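Local coordinates for DNA alpha-glucosyltransferase (Enterobacteria phage T4, PDB 1Y6G), which is a phage glycosyltransferase of the GT-B fold, built from two Rossmann-like domains that face each other across a cleft, at residues I80-S85 and V113-D118; L74-D79 and N105-I110. All coordinates share one frame; numbering follows the deposited sequence.

Interaction 1 of 2, residues I80-S85 and V113-D118; sequences ILIINS and VVYQHD. With NCO (cobalt hexammine(III)), chain L.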
loop_
_atom_site.group_PDB
_atom_site.type_symbol
_atom_site.label_atom_id
_atom_site.label_comp_id
_atom_site.label_asym_id
_atom_site.label_seq_id
_atom_site.Cartn_x
_atom_site.Cartn_y
_atom_site.Cartn_z
ATOM N N ILE D 80 23.861 18.457 -27.242
ATOM C CA ILE D 80 23.112 18.425 -26.002
ATOM C C ILE D 80 22.285 17.148 -25.886
ATOM O O ILE D 80 21.506 16.807 -26.770
ATOM C CB ILE D 80 22.213 19.656 -25.935
ATOM C CG1 ILE D 80 23.092 20.899 -25.857
ATOM C CG2 ILE D 80 21.292 19.583 -24.744
ATOM C CD1 ILE D 80 22.347 22.172 -26.090
ATOM N N LEU D 81 22.487 16.424 -24.800
ATOM C CA LEU D 81 21.746 15.206 -24.554
ATOM C C LEU D 81 20.794 15.528 -23.430
ATOM O O LEU D 81 21.211 15.877 -22.328
ATOM C CB LEU D 81 22.669 14.077 -24.117
ATOM C CG LEU D 81 21.959 12.784 -23.705
ATOM C CD1 LEU D 81 21.388 12.110 -24.937
ATOM C CD2 LEU D 81 22.944 11.840 -23.005
ATOM N N ILE D 82 19.509 15.414 -23.719
ATOM C CA ILE D 82 18.464 15.686 -22.757
ATOM C C ILE D 82 17.907 14.349 -22.266
ATOM O O ILE D 82 17.407 13.567 -23.067
ATOM C CB ILE D 82 17.369 16.513 -23.428
ATOM C CG1 ILE D 82 17.940 17.891 -23.786
ATOM C CG2 ILE D 82 16.168 16.629 -22.526
ATOM C CD1 ILE D 82 16.958 18.846 -24.415
ATOM N N ILE D 83 18.026 14.078 -20.961
ATOM C CA ILE D 83 17.527 12.832 -20.363
ATOM C C ILE D 83 16.243 13.148 -19.617
ATOM O O ILE D 83 16.289 13.872 -18.636
ATOM C CB ILE D 83 18.533 12.248 -19.326
ATOM C CG1 ILE D 83 19.892 12.017 -19.975
ATOM C CG2 ILE D 83 18.043 10.907 -18.796
ATOM C CD1 ILE D 83 20.909 11.398 -19.044
ATOM N N ASN D 84 15.103 12.622 -20.057
ATOM C CA ASN D 84 13.841 12.906 -19.364
ATOM C C ASN D 84 13.340 11.786 -18.457
ATOM O O ASN D 84 12.476 12.008 -17.601
ATOM C CB ASN D 84 12.741 13.270 -20.363
ATOM C CG ASN D 84 12.989 14.597 -21.026
ATOM O OD1 ASN D 84 13.493 15.522 -20.400
ATOM N ND2 ASN D 84 12.629 14.705 -22.296
ATOM N N SER D 85 13.881 10.589 -18.645
ATOM C CA SER D 85 13.490 9.442 -17.842
ATOM C C SER D 85 14.670 8.471 -17.743
ATOM O O SER D 85 15.616 8.574 -18.528
ATOM C CB SER D 85 12.278 8.755 -18.471
ATOM O OG SER D 85 12.618 8.129 -19.687
ATOM N N VAL D 113 21.693 17.141 -19.955
ATOM C CA VAL D 113 20.626 17.880 -19.300
ATOM C C VAL D 113 19.555 16.957 -18.727
ATOM O O VAL D 113 18.757 16.381 -19.476
ATOM C CB VAL D 113 19.938 18.835 -20.282
ATOM C CG1 VAL D 113 18.794 19.546 -19.602
ATOM C CG2 VAL D 113 20.939 19.825 -20.817
ATOM N N VAL D 114 19.528 16.822 -17.402
ATOM C CA VAL D 114 18.529 15.976 -16.759
ATOM C C VAL D 114 17.303 16.758 -16.324
ATOM O O VAL D 114 17.405 17.817 -15.727
ATOM C CB VAL D 114 19.094 15.259 -15.526
ATOM C CG1 VAL D 114 18.008 14.438 -14.860
ATOM C CG2 VAL D 114 20.228 14.363 -15.934
ATOM N N TYR D 115 16.141 16.217 -16.641
ATOM C CA TYR D 115 14.871 16.822 -16.280
ATOM C C TYR D 115 14.197 15.805 -15.372
ATOM O O TYR D 115 13.847 14.723 -15.821
ATOM C CB TYR D 115 13.986 17.025 -17.519
ATOM C CG TYR D 115 14.239 18.287 -18.296
ATOM C CD1 TYR D 115 13.531 19.454 -18.014
ATOM C CD2 TYR D 115 15.215 18.332 -19.284
ATOM C CE1 TYR D 115 13.793 20.637 -18.691
ATOM C CE2 TYR D 115 15.496 19.516 -19.967
ATOM C CZ TYR D 115 14.785 20.663 -19.662
ATOM O OH TYR D 115 15.097 21.838 -20.301
ATOM N N GLN D 116 14.046 16.130 -14.093
ATOM C CA GLN D 116 13.359 15.226 -13.181
ATOM C C GLN D 116 11.884 15.589 -13.321
ATOM O O GLN D 116 11.524 16.742 -13.134
ATOM C CB GLN D 116 13.850 15.430 -11.751
ATOM C CG GLN D 116 13.035 14.693 -10.698
ATOM C CD GLN D 116 12.701 13.263 -11.072
ATOM O OE1 GLN D 116 13.575 12.462 -11.443
ATOM N NE2 GLN D 116 11.425 12.926 -10.962
ATOM N N HIS D 117 11.039 14.619 -13.657
ATOM C CA HIS D 117 9.632 14.902 -13.870
ATOM C C HIS D 117 8.643 14.519 -12.796
ATOM O O HIS D 117 7.541 15.057 -12.763
ATOM C CB HIS D 117 9.189 14.266 -15.173
ATOM C CG HIS D 117 9.632 15.018 -16.380
ATOM N ND1 HIS D 117 8.843 15.967 -16.989
ATOM C CD2 HIS D 117 10.809 15.020 -17.044
ATOM C CE1 HIS D 117 9.518 16.526 -17.976
ATOM N NE2 HIS D 117 10.714 15.968 -18.029
ATOM N N ASP D 118 9.013 13.583 -11.931
ATOM C CA ASP D 118 8.112 13.148 -10.870
ATOM C C ASP D 118 8.149 14.061 -9.668
ATOM O O ASP D 118 8.948 14.990 -9.606
ATOM C CB ASP D 118 8.411 11.702 -10.474
ATOM C CG ASP D 118 7.910 10.703 -11.523
ATOM O OD1 ASP D 118 8.096 9.476 -11.346
ATOM O OD2 ASP D 118 7.320 11.156 -12.537
HETATM CO CO NCO L . 3.978 13.467 -13.917
HETATM N N1 NCO L . 3.075 14.187 -15.565
HETATM N N2 NCO L . 5.628 14.512 -14.406
HETATM N N3 NCO L . 3.280 15.051 -12.881
HETATM N N4 NCO L . 4.893 12.762 -12.262
HETATM N N5 NCO L . 2.331 12.419 -13.420
HETATM N N6 NCO L . 4.667 11.883 -14.970
#
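Strands 80-85 and 111-115 lie next to each other in the parallel sheet of a Rossmann-like domain, joined through helix 93-104 as a beta-alpha-beta unit, and Ile82 pairs with Val113 and Ile83 with Val114 where they meet. The strand axes diverge by only 20°. Three backbone bonds hold the pair. Val113 N donates to Leu81 O at 2.7 Å, Ile83 N to Val113 O at 2.8 Å, and Tyr115 N to Ile83 O at 3.1 Å. Since Val113 gives through N and receives through O, it is bonded to the other strand on both counts.

On one face of the sheet Ile82 and Val113 stand side by side, pointing the same way, with Ile82 CG1 at 4.1 Å from Val113 CB. With chi1 at -66°, CG1 lies beside the backbone N of Ile82 and CG2 opposite that N, which carries Ile82 CG2 to Tyr115 CD2, 3.8 Å away. Asn84 stands alongside the tyrosine, its amide plane turned 70° from the ring. The other face carries Ile83 and Val114.

Past the strand end the chain turns toward a bound ion. His117 CD2 comes within 3.5 Å of Asn84 O, while the ammine N2 of cobalt hexammine(III) donates to His117 O at 2.6 Å. Its N4 donates to Asp118 OD2 at 2.9 Å, and His119 NE2 is also hydrogen-bonded to the same ion, so three consecutive residues bind it.

Phe141 stacks on Tyr115, and Phe177 meets the rings of both Tyr115 and His117 edge-to-face. Helix 18-32 packs on the Ile82 and Asn84 face, helix 130-136 covers Ile83 and Val114 through Thr133, and strand 5-10 continues the sheet beyond strand 80-85.

Interaction 2 of 2, residues L74-D79 and N105-I110; sequences LVNDCD and NIKPSI. With NCO (cobalt hexammine(III)), chain M.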
loop_
_atom_site.group_PDB
_atom_site.type_symbol
_atom_site.label_atom_id
_atom_site.label_comp_id
_atom_site.label_asym_id
_atom_site.label_seq_id
_atom_site.Cartn_x
_atom_site.Cartn_y
_atom_site.Cartn_z
ATOM N N LEU D 74 24.068 6.849 -30.749
ATOM C CA LEU D 74 23.009 7.845 -30.785
ATOM C C LEU D 74 23.258 8.948 -29.781
ATOM O O LEU D 74 23.295 10.127 -30.126
ATOM C CB LEU D 74 21.675 7.202 -30.454
ATOM C CG LEU D 74 20.997 6.443 -31.579
ATOM C CD1 LEU D 74 19.971 5.467 -30.996
ATOM C CD2 LEU D 74 20.363 7.450 -32.518
ATOM N N VAL D 75 23.421 8.547 -28.527
ATOM C CA VAL D 75 23.634 9.492 -27.443
ATOM C C VAL D 75 24.876 10.335 -27.624
ATOM O O VAL D 75 24.870 11.520 -27.297
ATOM C CB VAL D 75 23.717 8.767 -26.092
ATOM C CG1 VAL D 75 22.352 8.208 -25.719
ATOM C CG2 VAL D 75 24.729 7.642 -26.180
ATOM N N ASN D 76 25.940 9.736 -28.145
ATOM C CA ASN D 76 27.178 10.481 -28.333
ATOM C C ASN D 76 27.179 11.326 -29.595
ATOM O O ASN D 76 28.185 11.943 -29.944
ATOM C CB ASN D 76 28.379 9.531 -28.318
ATOM C CG ASN D 76 28.882 9.261 -26.909
ATOM O OD1 ASN D 76 29.308 10.174 -26.205
ATOM N ND2 ASN D 76 28.827 8.007 -26.491
ATOM N N ASP D 77 26.031 11.358 -30.264
ATOM C CA ASP D 77 25.869 12.134 -31.484
ATOM C C ASP D 77 24.941 13.335 -31.290
ATOM O O ASP D 77 23.754 13.285 -31.627
ATOM C CB ASP D 77 25.306 11.259 -32.587
ATOM C CG ASP D 77 25.027 12.040 -33.843
ATOM O OD1 ASP D 77 24.390 11.478 -34.761
ATOM O OD2 ASP D 77 25.452 13.221 -33.909
ATOM N N CYS D 78 25.491 14.412 -30.743
ATOM C CA CYS D 78 24.737 15.634 -30.499
ATOM C C CYS D 78 25.592 16.616 -29.720
ATOM O O CYS D 78 26.733 16.341 -29.381
ATOM C CB CYS D 78 23.454 15.334 -29.712
ATOM S SG CYS D 78 23.705 14.817 -28.003
ATOM N N ASP D 79 25.037 17.779 -29.452
ATOM C CA ASP D 79 25.751 18.790 -28.699
ATOM C C ASP D 79 25.143 18.804 -27.304
ATOM O O ASP D 79 25.816 19.085 -26.316
ATOM C CB ASP D 79 25.577 20.139 -29.391
ATOM C CG ASP D 79 26.058 20.105 -30.830
ATOM O OD1 ASP D 79 25.661 20.976 -31.641
ATOM O OD2 ASP D 79 26.847 19.189 -31.145
ATOM N N ASN D 105 30.263 6.828 -20.951
ATOM C CA ASN D 105 30.989 7.015 -22.187
ATOM C C ASN D 105 30.520 8.171 -23.054
ATOM O O ASN D 105 30.811 8.227 -24.250
ATOM C CB ASN D 105 30.978 5.704 -22.938
ATOM C CG ASN D 105 31.716 4.635 -22.189
ATOM O OD1 ASN D 105 31.469 3.441 -22.360
ATOM N ND2 ASN D 105 32.644 5.060 -21.346
ATOM N N ILE D 106 29.816 9.106 -22.425
ATOM C CA ILE D 106 29.332 10.292 -23.101
ATOM C C ILE D 106 30.513 11.230 -23.316
ATOM O O ILE D 106 31.197 11.559 -22.360
ATOM C CB ILE D 106 28.290 11.021 -22.238
ATOM C CG1 ILE D 106 27.020 10.177 -22.141
ATOM C CG2 ILE D 106 27.985 12.391 -22.825
ATOM C CD1 ILE D 106 25.916 10.820 -21.325
ATOM N N LYS D 107 30.767 11.652 -24.555
ATOM C CA LYS D 107 31.873 12.580 -24.805
ATOM C C LYS D 107 31.766 13.688 -23.758
ATOM O O LYS D 107 30.689 14.241 -23.529
ATOM C CB LYS D 107 31.781 13.210 -26.206
ATOM C CG LYS D 107 32.257 12.350 -27.371
ATOM C CD LYS D 107 32.134 13.103 -28.711
ATOM C CE LYS D 107 30.666 13.364 -29.076
ATOM N NZ LYS D 107 30.459 14.307 -30.222
ATOM N N PRO D 108 32.877 14.021 -23.095
ATOM C CA PRO D 108 32.784 15.081 -22.088
ATOM C C PRO D 108 32.379 16.416 -22.700
ATOM O O PRO D 108 32.022 17.351 -21.983
ATOM C CB PRO D 108 34.185 15.110 -21.488
ATOM C CG PRO D 108 34.647 13.676 -21.641
ATOM C CD PRO D 108 34.195 13.366 -23.052
ATOM N N SER D 109 32.440 16.507 -24.024
ATOM C CA SER D 109 32.049 17.735 -24.686
ATOM C C SER D 109 30.529 17.861 -24.560
ATOM O O SER D 109 30.023 18.865 -24.057
ATOM C CB SER D 109 32.463 17.720 -26.163
ATOM O OG SER D 109 31.649 16.852 -26.932
ATOM N N ILE D 110 29.803 16.837 -25.002
ATOM C CA ILE D 110 28.349 16.847 -24.912
ATOM C C ILE D 110 27.887 17.465 -23.584
ATOM O O ILE D 110 28.555 17.346 -22.563
ATOM C CB ILE D 110 27.785 15.413 -25.021
ATOM C CG1 ILE D 110 28.195 14.793 -26.357
ATOM C CG2 ILE D 110 26.273 15.431 -24.899
ATOM C CD1 ILE D 110 27.596 13.423 -26.616
HETATM CO CO NCO M . 36.008 6.021 -18.795
HETATM N N1 NCO M . 34.247 5.412 -18.030
HETATM N N2 NCO M . 35.047 7.335 -19.988
HETATM N N3 NCO M . 36.139 7.442 -17.368
HETATM N N4 NCO M . 37.766 6.634 -19.565
HETATM N N5 NCO M . 36.975 4.713 -17.608
HETATM N N6 NCO M . 35.873 4.604 -20.217
#
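The side-chain amide of Asn76, the first residue to leave helical geometry after helix 64-75, is laid against the backbone of Asn105-Lys107 and uses both its ends. OD1 accepts a hydrogen bond from Lys107 N at 2.7 Å, with the donor nearly in line with the side-chain C=O and an N-H...O angle of 155°. ND2 gives to Asn105 O at 3.0 Å, but less well directed: it sits above the plane of that carbonyl, and the oxygen is itself tilted from the amide plane. The same ND2 also bonds back to Leu72 O in its own helix. The amide is therefore held at both ends, and its rotation is fixed.

Beside the amide, Ile110 extends into the bend of the other segment. Its chain is stretched out (chi2 -175°), which carries CD1 to 3.4 Å from both Val75 O and Asn76 CA, against the closing turn of the helix. Ile110 CG1 lies 3.7 Å from Cys78 O, and Ile110 CG2 touches Cys78 SG at 4.1 Å. One branch thus faces the helix end and the other the sulfur.

Lys107 runs alongside Asn76, and a bend at chi3 (-67°) brings its CE and NZ back toward the backbone O of Asn76; NZ is 3.3 Å from that O, at an angle too poor for a hydrogen bond. Asp79 has its own partner in Arg5, a salt bridge.

In chemical terms, one asparagine amide bonds to backbone groups of the loop and of its own helix, straight through OD1 and less well directed to Asn105 O, with Ile110 and Cys78 as apolar filling beside it. The lysine NZ is not in contact with the Asp77 and Asp79 carboxylates and may add a weak, diffuse attraction, the Asp79 charge being already paired with Arg5.

Overall arrangement
The two interactions alternate along the chain: helix 64-75 leads through 74-79 directly into strand 80-85, and the loop 105-110 leads into strand 111-115. Their centres are 15 Å apart, and Leu81 joins them. Its CD2 lies 3.6 Å from Ile106 CD1, its CD1 4.1 Å from Val75 CG1, and its backbone N 3.9 Å from Ile110 CG2. Interaction 2 therefore packs where the two strands begin, while interaction 1 runs to their far ends, where the His117 side chain is about 8 Å from bound UDP. The nearest atoms of interaction 1 are about 7 Å from the nucleic acid, against about 22 Å for interaction 2.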